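Local coordinates for protein argininosuccinate lyase (Chelativorans sp., PDB 6RX8) that probably catalyses the cleavage of argininosuccinate to arginine and fumarate, the last step of arginine biosynthesis, at residues T87-E92 with R110-L115; L183-E188 with H241-A246; G251-A256 with R294-A299; T9-A14 with A277-I282. The protein carries 2 engineered substitutions. All coordinates share one frame; numbering follows the deposited sequence.

Interaction 1: T87-E92 with R110-L115. With FUM (fumaric acid), chain B; FUM (fumaric acid), chain C.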
# COMPACT_ATOMS: atom_id res chain seq x y z
N THR A 87 -0.20 31.01 -3.39
CA THR A 87 1.11 30.50 -3.02
C THR A 87 2.00 31.68 -2.65
O THR A 87 1.71 32.83 -2.99
CB THR A 87 1.73 29.67 -4.15
OG1 THR A 87 1.79 30.44 -5.35
CG2 THR A 87 0.88 28.43 -4.41
N TYR A 88 3.09 31.38 -1.94
CA TYR A 88 3.74 32.43 -1.16
C TYR A 88 4.39 33.50 -2.04
O TYR A 88 4.16 34.70 -1.84
CB TYR A 88 4.80 31.85 -0.21
CG TYR A 88 5.46 33.02 0.44
CD1 TYR A 88 4.75 33.80 1.34
CD2 TYR A 88 6.74 33.43 0.09
CE1 TYR A 88 5.28 34.91 1.89
CE2 TYR A 88 7.30 34.55 0.67
CZ TYR A 88 6.56 35.29 1.57
OH TYR A 88 7.05 36.42 2.17
N LEU A 89 5.25 33.11 -2.97
CA LEU A 89 5.96 34.14 -3.71
C LEU A 89 5.01 35.00 -4.55
O LEU A 89 5.20 36.23 -4.57
CB LEU A 89 7.07 33.53 -4.57
CG LEU A 89 8.33 33.19 -3.77
CD1 LEU A 89 9.40 32.64 -4.70
CD2 LEU A 89 8.90 34.40 -3.01
N PRO A 90 4.01 34.46 -5.25
CA PRO A 90 3.02 35.37 -5.87
C PRO A 90 2.30 36.26 -4.87
O PRO A 90 2.04 37.44 -5.16
CB PRO A 90 2.06 34.39 -6.58
CG PRO A 90 2.91 33.18 -6.87
CD PRO A 90 3.82 33.06 -5.67
N TYR A 91 1.98 35.73 -3.69
CA TYR A 91 1.29 36.53 -2.68
C TYR A 91 2.16 37.68 -2.22
O TYR A 91 1.72 38.84 -2.15
CB TYR A 91 0.91 35.63 -1.51
CG TYR A 91 0.16 36.34 -0.42
CD1 TYR A 91 0.84 37.07 0.55
CD2 TYR A 91 -1.22 36.28 -0.34
CE1 TYR A 91 0.17 37.72 1.55
CE2 TYR A 91 -1.91 36.93 0.66
CZ TYR A 91 -1.20 37.65 1.61
OH TYR A 91 -1.86 38.31 2.62
N GLU A 92 3.42 37.38 -1.89
CA GLU A 92 4.37 38.41 -1.49
C GLU A 92 4.52 39.46 -2.58
O GLU A 92 4.56 40.66 -2.28
CB GLU A 92 5.71 37.76 -1.17
CG GLU A 92 6.75 38.68 -0.55
CD GLU A 92 8.12 38.01 -0.59
OE1 GLU A 92 8.71 37.96 -1.68
OE2 GLU A 92 8.58 37.49 0.45
N ARG A 110 12.38 34.02 7.87
CA ARG A 110 11.36 33.04 7.53
C ARG A 110 11.66 32.42 6.18
O ARG A 110 12.39 32.97 5.36
CB ARG A 110 9.97 33.69 7.52
CG ARG A 110 8.81 32.71 7.44
CD ARG A 110 7.48 33.46 7.51
NE ARG A 110 7.25 34.32 6.36
CZ ARG A 110 6.12 34.97 6.13
NH1 ARG A 110 5.11 34.87 6.99
NH2 ARG A 110 5.99 35.72 5.04
N SER A 111 11.06 31.27 5.96
CA SER A 111 11.20 30.51 4.74
C SER A 111 9.82 30.10 4.25
O SER A 111 8.84 30.11 5.00
CB SER A 111 12.07 29.26 4.97
OG SER A 111 12.17 28.46 3.82
N ARG A 112 9.74 29.70 2.99
CA ARG A 112 8.57 28.93 2.58
C ARG A 112 8.50 27.59 3.29
O ARG A 112 7.42 27.01 3.43
CB ARG A 112 8.56 28.72 1.07
CG ARG A 112 8.16 29.97 0.30
CD ARG A 112 8.03 29.72 -1.20
NE ARG A 112 9.29 29.24 -1.77
CZ ARG A 112 9.48 28.98 -3.06
NH1 ARG A 112 8.51 29.16 -3.94
NH2 ARG A 112 10.66 28.53 -3.46
N ASN A 113 9.64 27.07 3.76
CA ASN A 113 9.64 25.73 4.33
C ASN A 113 8.94 25.70 5.68
O ASN A 113 8.08 24.85 5.93
CB ASN A 113 11.07 25.20 4.45
CG ASN A 113 11.76 25.14 3.11
OD1 ASN A 113 11.13 25.26 2.06
ND2 ASN A 113 13.08 24.95 3.14
N ASP A 114 9.31 26.62 6.59
CA ASP A 114 8.63 26.58 7.88
C ASP A 114 7.23 27.19 7.77
O ASP A 114 6.30 26.71 8.44
CB ASP A 114 9.49 27.22 8.99
CG ASP A 114 9.78 28.70 8.80
OD1 ASP A 114 9.77 29.21 7.66
OD2 ASP A 114 10.10 29.34 9.83
N LEU A 115 7.04 28.17 6.89
CA LEU A 115 5.70 28.67 6.60
C LEU A 115 4.77 27.55 6.15
O LEU A 115 3.65 27.41 6.65
CB LEU A 115 5.76 29.76 5.53
CG LEU A 115 4.44 30.17 4.85
CD1 LEU A 115 3.47 30.85 5.79
CD2 LEU A 115 4.75 31.08 3.65
OXT FUM B . 15.63 25.57 -1.05
C FUM B . 14.74 25.62 -0.18
O FUM B . 14.76 24.87 0.83
C4 FUM B . 13.67 26.62 -0.39
C5 FUM B . 13.45 27.54 0.55
C6 FUM B . 12.40 28.58 0.41
O7 FUM B . 12.12 29.32 1.39
O8 FUM B . 11.83 28.71 -0.69
OXT FUM C . 7.11 26.18 -2.00
C FUM C . 8.29 25.95 -2.33
O FUM C . 9.20 25.75 -1.49
C4 FUM C . 8.70 25.90 -3.74
C5 FUM C . 7.83 25.57 -4.69
C6 FUM C . 8.26 25.51 -6.10
O7 FUM C . 7.49 24.85 -6.81
O8 FUM C . 9.30 26.07 -6.55
O HOH W 1 5.86 30.27 -3.97
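Tyr88 of helix 88-99 packs on Arg110, Arg112 and Leu115 where helix 112-147 begins; a capping box of Ser111 and Asp114 starts that helix, and its first turn grips a fumarate. From CB outward, Tyr88 first lies beside Arg112 CG and Leu115 CD2, both 3.9 Å from CB. With CG anti to the backbone N (chi1 175°), the ring extends between these two side chains: CD1 meets Leu115 CD2 at 3.6 Å, while CD2 meets Arg112 CG at 3.7 Å. At the tip, Tyr88 OH accepts from Arg110 NH2 at 3.1 Å, in the guanidinium plane but bent (137° at the hydrogen), and donates to Glu92 OE2 at 2.5 Å. Arg110 is also held by His47, and the Tyr88 ring stacks on His107. A phenylalanine at Tyr88 would probably cost Arg110 NH2 and Glu92 OE2 the oxygen that links them. The Arg112 guanidinium is sandwiched: Leu89 CD1 lies over one face and C4 of a second fumarate over the opposite one, while a water bridges NH1 to Leu89 N. Lys286 of the second subunit and Thr158 of the third complete the first fumarate's site, so three chains share it. On this chain one carboxylate oxygen of that ligand, O8, takes two N-H groups, from Arg112 NE at 2.8 Å and from NH2 at 3.0 Å.

Interaction 2: L183-E188 with H241-A246. With NA (sodium ion), chain D.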
# COMPACT_ATOMS: atom_id res chain seq x y z
N LEU A 183 -10.50 7.65 19.11
CA LEU A 183 -10.44 9.01 19.62
C LEU A 183 -9.14 9.25 20.39
O LEU A 183 -8.54 10.33 20.28
CB LEU A 183 -11.66 9.30 20.49
CG LEU A 183 -12.94 9.52 19.67
CD1 LEU A 183 -14.13 9.33 20.56
CD2 LEU A 183 -12.97 10.91 19.03
N ASP A 184 -8.69 8.25 21.15
CA ASP A 184 -7.38 8.35 21.77
C ASP A 184 -6.30 8.52 20.70
O ASP A 184 -5.40 9.36 20.84
CB ASP A 184 -7.07 7.11 22.62
CG ASP A 184 -7.79 7.13 23.96
OD1 ASP A 184 -8.07 8.23 24.48
OD2 ASP A 184 -8.05 6.03 24.49
N ARG A 185 -6.36 7.71 19.63
CA ARG A 185 -5.36 7.84 18.57
C ARG A 185 -5.35 9.27 18.03
O ARG A 185 -4.28 9.86 17.82
CB ARG A 185 -5.63 6.87 17.41
CG ARG A 185 -5.39 5.40 17.71
CD ARG A 185 -5.46 4.51 16.44
NE ARG A 185 -5.16 3.15 16.86
CZ ARG A 185 -6.07 2.27 17.28
NH1 ARG A 185 -7.36 2.58 17.28
NH2 ARG A 185 -5.68 1.08 17.69
N TYR A 186 -6.53 9.83 17.78
CA TYR A 186 -6.63 11.16 17.19
C TYR A 186 -6.15 12.24 18.15
O TYR A 186 -5.47 13.18 17.74
CB TYR A 186 -8.07 11.42 16.78
CG TYR A 186 -8.46 10.91 15.42
CD1 TYR A 186 -7.74 11.26 14.29
CD2 TYR A 186 -9.57 10.09 15.25
CE1 TYR A 186 -8.11 10.80 13.02
CE2 TYR A 186 -9.95 9.64 13.99
CZ TYR A 186 -9.21 10.00 12.89
OH TYR A 186 -9.59 9.54 11.64
N ARG A 187 -6.52 12.14 19.43
CA ARG A 187 -6.05 13.12 20.40
C ARG A 187 -4.54 13.00 20.61
O ARG A 187 -3.85 14.00 20.79
CB ARG A 187 -6.79 12.95 21.72
CG ARG A 187 -8.24 13.40 21.68
CD ARG A 187 -8.88 13.32 23.07
NE ARG A 187 -9.00 11.93 23.52
CZ ARG A 187 -10.15 11.26 23.62
NH1 ARG A 187 -11.30 11.85 23.31
NH2 ARG A 187 -10.15 10.01 24.04
N GLU A 188 -4.03 11.77 20.60
CA GLU A 188 -2.58 11.59 20.69
C GLU A 188 -1.90 12.24 19.50
O GLU A 188 -0.88 12.92 19.65
CB GLU A 188 -2.24 10.11 20.78
CG GLU A 188 -2.72 9.47 22.07
CD GLU A 188 -2.82 7.96 21.95
OE1 GLU A 188 -2.41 7.41 20.90
OE2 GLU A 188 -3.31 7.32 22.89
N HIS A 241 -1.57 11.06 10.68
CA HIS A 241 -2.93 11.50 10.37
C HIS A 241 -3.56 10.58 9.34
O HIS A 241 -4.71 10.15 9.48
CB HIS A 241 -2.90 12.94 9.86
CG HIS A 241 -4.23 13.63 9.91
ND1 HIS A 241 -4.35 14.99 10.02
CD2 HIS A 241 -5.49 13.13 9.89
CE1 HIS A 241 -5.63 15.31 10.05
NE2 HIS A 241 -6.34 14.20 9.97
N ALA A 242 -2.81 10.26 8.28
CA ALA A 242 -3.34 9.38 7.26
C ALA A 242 -3.59 7.99 7.82
O ALA A 242 -4.57 7.34 7.45
CB ALA A 242 -2.37 9.31 6.07
N PHE A 243 -2.73 7.53 8.72
CA PHE A 243 -2.93 6.20 9.27
C PHE A 243 -4.18 6.14 10.15
O PHE A 243 -4.97 5.19 10.05
CB PHE A 243 -1.75 5.73 10.09
CG PHE A 243 -2.10 4.56 10.94
CD1 PHE A 243 -2.32 3.32 10.34
CD2 PHE A 243 -2.33 4.70 12.30
CE1 PHE A 243 -2.69 2.23 11.09
CE2 PHE A 243 -2.69 3.60 13.07
CZ PHE A 243 -2.87 2.36 12.46
N VAL A 244 -4.34 7.09 11.07
CA VAL A 244 -5.49 7.00 11.96
C VAL A 244 -6.77 7.09 11.14
O VAL A 244 -7.74 6.36 11.41
CB VAL A 244 -5.44 8.08 13.06
CG1 VAL A 244 -6.65 7.93 13.98
CG2 VAL A 244 -4.16 7.94 13.87
N ASN A 245 -6.79 7.94 10.12
CA ASN A 245 -7.93 7.97 9.21
C ASN A 245 -8.19 6.58 8.63
O ASN A 245 -9.33 6.12 8.57
CB ASN A 245 -7.67 8.95 8.08
CG ASN A 245 -7.81 10.41 8.49
OD1 ASN A 245 -8.03 10.74 9.66
ND2 ASN A 245 -7.68 11.29 7.51
N ALA A 246 -7.13 5.93 8.17
CA ALA A 246 -7.28 4.64 7.50
C ALA A 246 -7.78 3.58 8.48
O ALA A 246 -8.70 2.82 8.15
CB ALA A 246 -5.95 4.22 6.89
NA NA D . -0.78 7.29 19.25
O HOH W 2 -1.90 8.26 17.43
O HOH W 3 0.43 5.39 18.61
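Arg185 opens the contact, its CB lying 3.7 Å from Val244 CG1. Beyond CB the extended chain passes Phe243, Arg185 CD coming within 4.5 Å of Phe243 CE2, and its charged end leaves the helix pair for a salt bridge from NE to Glu240 of the third subunit. Tyr186 follows, with CG anti to the carbonyl carbon (chi1 -86°), which brings its ring over Val244. Val244 CG1 sits 3.4 Å from the centroid of the Tyr186 ring, 11° off its normal, a CH-pi contact. The phenol then reaches past the valine: Tyr186 OH donates to Asn245 OD1 at 2.8 Å, the oxygen lying at the ring edge and the donor tilted from the carbonyl plane, so one residue presents a face and an edge to successive partners. Arg187 turns back along its own helix, its NH2 in a salt bridge with Asp184 OD1. Glu188 OE1 binds a sodium ion at 2.3 Å; one of the ion's waters also donates to Arg185 O, and Glu188 of the third subunit is a further ligand, so the ion joins two chains. The axes of segments 183-188 and 241-246 run nearly antiparallel (168°) and 10.1 Å apart, as neighbours in the long helical bundle. Helices 112-147 and 329-348 pack on Tyr186, helix 303-313 lies against Phe243, and the Phe243 ring stacks on its counterpart in the third subunit.

Interaction 3: G251-A256 with R294-A299. With FUM (fumaric acid), chain E.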
# COMPACT_ATOMS: atom_id res chain seq x y z
N GLY A 251 -12.59 0.35 10.52
CA GLY A 251 -13.63 -0.10 11.43
C GLY A 251 -15.00 0.36 10.97
O GLY A 251 -15.99 -0.34 11.18
N LEU A 252 -15.06 1.53 10.34
CA LEU A 252 -16.30 2.02 9.77
C LEU A 252 -16.71 1.16 8.58
O LEU A 252 -17.89 0.84 8.42
CB LEU A 252 -16.13 3.49 9.38
CG LEU A 252 -17.32 4.18 8.71
CD1 LEU A 252 -17.31 5.66 9.04
CD2 LEU A 252 -17.33 3.98 7.20
N SER A 253 -15.73 0.74 7.77
CA SER A 253 -16.03 -0.20 6.71
C SER A 253 -16.62 -1.49 7.26
O SER A 253 -17.57 -2.04 6.70
CB SER A 253 -14.76 -0.50 5.92
OG SER A 253 -15.02 -1.56 5.02
N ARG A 254 -16.07 -1.97 8.38
CA ARG A 254 -16.51 -3.24 8.94
C ARG A 254 -17.94 -3.15 9.46
O ARG A 254 -18.72 -4.09 9.28
CB ARG A 254 -15.55 -3.67 10.04
CG ARG A 254 -14.18 -4.03 9.48
CD ARG A 254 -13.14 -4.14 10.57
NE ARG A 254 -13.27 -5.41 11.29
CZ ARG A 254 -12.61 -5.69 12.41
NH1 ARG A 254 -11.79 -4.79 12.95
NH2 ARG A 254 -12.78 -6.88 12.98
N LEU A 255 -18.29 -2.04 10.11
CA LEU A 255 -19.68 -1.85 10.51
C LEU A 255 -20.58 -1.73 9.29
O LEU A 255 -21.67 -2.32 9.25
CB LEU A 255 -19.82 -0.60 11.38
CG LEU A 255 -21.25 -0.28 11.81
CD1 LEU A 255 -21.86 -1.43 12.63
CD2 LEU A 255 -21.30 1.02 12.59
N ALA A 256 -20.14 -0.97 8.29
CA ALA A 256 -20.94 -0.86 7.07
C ALA A 256 -21.14 -2.22 6.44
O ALA A 256 -22.26 -2.57 6.05
CB ALA A 256 -20.26 0.09 6.08
N ARG A 294 -20.64 3.37 -0.53
CA ARG A 294 -19.84 4.58 -0.72
C ARG A 294 -19.05 4.90 0.54
O ARG A 294 -17.97 5.49 0.46
CB ARG A 294 -20.73 5.75 -1.10
CG ARG A 294 -21.18 5.74 -2.56
CD ARG A 294 -22.16 6.88 -2.81
NE ARG A 294 -22.56 6.99 -4.21
CZ ARG A 294 -21.87 7.64 -5.15
NH1 ARG A 294 -20.71 8.22 -4.84
NH2 ARG A 294 -22.33 7.69 -6.39
N SER A 295 -19.57 4.53 1.71
CA SER A 295 -18.78 4.70 2.92
C SER A 295 -17.58 3.76 2.91
O SER A 295 -16.47 4.16 3.28
CB SER A 295 -19.65 4.47 4.16
OG SER A 295 -20.62 5.51 4.30
N ARG A 296 -17.78 2.51 2.49
CA ARG A 296 -16.65 1.59 2.38
C ARG A 296 -15.66 2.08 1.34
O ARG A 296 -14.44 2.02 1.55
CB ARG A 296 -17.15 0.18 2.04
CG ARG A 296 -17.99 -0.45 3.15
CD ARG A 296 -18.20 -1.92 2.87
NE ARG A 296 -17.01 -2.68 3.21
CZ ARG A 296 -16.72 -3.89 2.73
NH1 ARG A 296 -17.53 -4.47 1.86
NH2 ARG A 296 -15.61 -4.51 3.12
N LYS A 297 -16.16 2.61 0.23
CA LYS A 297 -15.28 3.14 -0.80
C LYS A 297 -14.30 4.15 -0.22
O LYS A 297 -13.10 4.11 -0.51
CB LYS A 297 -16.10 3.77 -1.92
CG LYS A 297 -15.23 4.23 -3.08
CD LYS A 297 -16.08 4.52 -4.30
CE LYS A 297 -16.29 5.99 -4.52
NZ LYS A 297 -17.13 6.20 -5.74
N ALA A 298 -14.81 5.07 0.60
CA ALA A 298 -13.93 6.05 1.23
C ALA A 298 -12.91 5.38 2.15
O ALA A 298 -11.74 5.79 2.18
CB ALA A 298 -14.77 7.07 2.00
N ALA A 299 -13.34 4.37 2.91
CA ALA A 299 -12.40 3.63 3.75
C ALA A 299 -11.28 3.05 2.90
O ALA A 299 -10.09 3.16 3.24
CB ALA A 299 -13.11 2.51 4.50
OXT FUM E . -24.61 4.92 -10.49
C FUM E . -25.22 4.11 -9.75
O FUM E . -25.32 2.90 -10.02
C4 FUM E . -25.84 4.55 -8.49
C5 FUM E . -25.39 5.61 -7.84
C6 FUM E . -26.02 6.03 -6.57
O7 FUM E . -25.29 6.77 -5.89
O8 FUM E . -27.17 5.68 -6.20
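With OG of Ser253 trans to the backbone nitrogen (chi1 172°) and the Arg296 chain bent at chi3 (78°), the hydroxyl and the guanidinium meet between the helices. Arg296 NE donates to Ser253 OG at 2.9 Å; the bond is almost straight (176°), and the oxygen lies in the guanidinium plane. Small side chains let the backbones come close: the CA atoms of Ser253 and Arg296 are 4.7 Å apart. Ser253 CB touches Ala299 CB at 3.7 Å, and Ala256 CB meets the aliphatic stem of Arg296 at CG, also 3.7 Å away. This is antiparallel helix packing within the helical bundle of the lyase fold, the short axes of 251-256 and 294-299 approaching to 8.6 Å. On the flank Leu252 CD2 rests 3.9 Å from Ser295 CB, with Met342 of helix 329-348 touching both residues. The far end of Arg296 faces other chains, NH1 donating to Ala315 O of the second subunit. A leucine in place of Arg296 would probably leave Ser253 OG without the NE donor and that carbonyl without NH1. One residue earlier than Ser295, Arg294 holds a fumarate that Tyr26 also binds: its NE and NH2 both donate to the fumarate O7, NH2 at 3.1 Å.

Interaction 4: T9-A14 with A277-I282. With FUM (fumaric acid), chain F.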
# COMPACT_ATOMS: atom_id res chain seq x y z
N THR A 9 -32.63 10.56 -8.66
CA THR A 9 -32.35 9.24 -8.13
C THR A 9 -33.43 8.76 -7.16
O THR A 9 -33.46 7.57 -6.84
CB THR A 9 -31.00 9.19 -7.41
OG1 THR A 9 -31.08 9.89 -6.16
CG2 THR A 9 -29.92 9.82 -8.27
N ARG A 10 -34.31 9.64 -6.69
CA ARG A 10 -35.33 9.25 -5.71
C ARG A 10 -36.56 8.78 -6.47
O ARG A 10 -37.57 9.47 -6.62
CB ARG A 10 -35.62 10.40 -4.76
CG ARG A 10 -34.36 10.99 -4.12
CD ARG A 10 -33.47 9.93 -3.44
NE ARG A 10 -34.13 9.24 -2.33
CZ ARG A 10 -33.57 8.28 -1.59
NH1 ARG A 10 -32.32 7.89 -1.84
NH2 ARG A 10 -34.25 7.70 -0.61
N ILE A 11 -36.45 7.56 -6.97
CA ILE A 11 -37.49 6.93 -7.76
C ILE A 11 -37.72 5.55 -7.17
O ILE A 11 -36.87 5.00 -6.47
CB ILE A 11 -37.12 6.83 -9.25
CG1 ILE A 11 -35.88 5.96 -9.44
CG2 ILE A 11 -36.90 8.22 -9.82
CD1 ILE A 11 -35.54 5.66 -10.90
N GLY A 12 -38.89 4.99 -7.47
CA GLY A 12 -39.22 3.66 -6.98
C GLY A 12 -38.99 3.55 -5.48
O GLY A 12 -39.46 4.37 -4.69
N ARG A 13 -38.24 2.52 -5.08
CA ARG A 13 -38.09 2.27 -3.65
C ARG A 13 -37.17 3.27 -2.96
O ARG A 13 -37.04 3.21 -1.73
CB ARG A 13 -37.56 0.85 -3.43
CG ARG A 13 -38.47 -0.21 -4.01
CD ARG A 13 -38.04 -1.60 -3.53
NE ARG A 13 -38.17 -1.70 -2.08
CZ ARG A 13 -37.67 -2.68 -1.34
NH1 ARG A 13 -37.00 -3.69 -1.89
NH2 ARG A 13 -37.86 -2.64 -0.03
N ALA A 14 -36.54 4.17 -3.70
CA ALA A 14 -35.74 5.24 -3.10
C ALA A 14 -36.67 6.42 -2.85
O ALA A 14 -36.67 7.43 -3.57
CB ALA A 14 -34.56 5.59 -3.99
N ALA A 277 -30.80 4.69 1.52
CA ALA A 277 -30.76 3.69 0.47
C ALA A 277 -30.99 4.34 -0.88
O ALA A 277 -31.58 5.42 -0.99
CB ALA A 277 -31.82 2.61 0.70
N GLY A 278 -30.53 3.67 -1.93
CA GLY A 278 -30.81 4.12 -3.28
C GLY A 278 -31.57 3.05 -4.01
O GLY A 278 -31.96 2.05 -3.39
N THR A 279 -31.81 3.20 -5.31
CA THR A 279 -32.40 2.09 -6.04
C THR A 279 -31.65 1.95 -7.36
O THR A 279 -30.58 2.54 -7.56
CB THR A 279 -33.91 2.27 -6.26
OG1 THR A 279 -34.45 1.03 -6.77
CG2 THR A 279 -34.22 3.45 -7.21
N SER A 280 -32.21 1.14 -8.25
CA SER A 280 -31.62 0.82 -9.53
C SER A 280 -32.38 1.50 -10.66
O SER A 280 -33.61 1.61 -10.61
CB SER A 280 -31.60 -0.69 -9.76
OG SER A 280 -31.24 -1.00 -11.10
N SER A 281 -31.65 1.92 -11.69
CA SER A 281 -32.30 2.47 -12.87
C SER A 281 -33.02 1.41 -13.69
O SER A 281 -33.80 1.77 -14.58
CB SER A 281 -31.28 3.17 -13.76
OG SER A 281 -30.41 2.24 -14.38
N ILE A 282 -32.75 0.13 -13.44
CA ILE A 282 -33.29 -0.96 -14.25
C ILE A 282 -34.13 -1.92 -13.42
O ILE A 282 -35.21 -2.33 -13.84
CB ILE A 282 -32.16 -1.71 -14.99
CG1 ILE A 282 -32.70 -2.94 -15.71
CG2 ILE A 282 -31.05 -2.08 -14.02
CD1 ILE A 282 -31.72 -3.54 -16.72
OXT FUM F . -28.72 -2.30 -8.29
C FUM F . -27.99 -2.08 -9.27
O FUM F . -27.12 -2.91 -9.65
C4 FUM F . -28.20 -0.80 -9.98
C5 FUM F . -28.49 -0.82 -11.28
C6 FUM F . -28.73 0.42 -12.06
O7 FUM F . -28.83 0.37 -13.31
O8 FUM F . -28.84 1.50 -11.44
O HOH W 4 -31.46 5.90 -5.94
O HOH W 5 -37.09 0.99 -7.27
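Arg10 and Ala277 supply the direct hydrogen bond between these two loops: Arg10 NH1 donates to Ala277 O at 2.7 Å, arriving nearly along the C=O axis (162°). Bends at chi2 (-53°) and chi3 (-62°) fold the arginine back toward this carbonyl and place its guanidinium against Ala14 CB, which lies over one face. Water-mediated bonds form the second group. One water takes the N-H of Thr279 at 2.8 Å and donates to Thr9 O, while another joins Arg13 N to Thr279 OG1, an oxygen also bonded to Lys286 O. Apolar contact centres on the methyl of Thr279, which points into the type II' turn from Ile11 to Ala14. Thr279 CG2 stands 3.7 Å from Ile11 CG1 and 3.9 Å from Ala14 CB, with Ile11 O a close van der Waals neighbour at 3.2 Å. Ligand bonds come from the next part of 277-282, in the serine-rich loop that carries the signature of the fumarase/aspartase superfamily: Ser281 N donates to fumarate O8 at 2.9 Å and Ser281 OG to O7 at 2.7 Å. Lys286 and Asn288 hold the same fumarate, as do Arg112 of the second subunit and Thr158 of the fourth. Since Arg10 also bonds the carbonyls of Thr15, Gly16 and Ala274, its positive charge is probably offset by main-chain carbonyl dipoles, and an arginine on a carbonyl, two water bridges and the Thr279 methyl join the loops.

In the fold
From the N terminus, 9-14 waits longest for its partner, 277-282: interaction 4 closes 262 residues, joining the loop before helix 20-31 to the loop before helix 290-301. Within that span interaction 1 closes first, over 17 residues, joining helix 88-99 to the start of helix 112-147; interaction 2 follows in series, joining helices 168-193 and 236-262 across 52. Interaction 3 closes 37 residues, joins helices 236-262 and 290-301 and crosses interaction 4, since 277-282 lies between its segments. Interactions 2 and 3 share helix 236-262, their nearest atoms about 5 Å apart. Interactions 1 and 4, with centres about 50 Å apart, supply fumarate-binding residues to sites completed by other subunits, while interaction 2 lies in the bundle between.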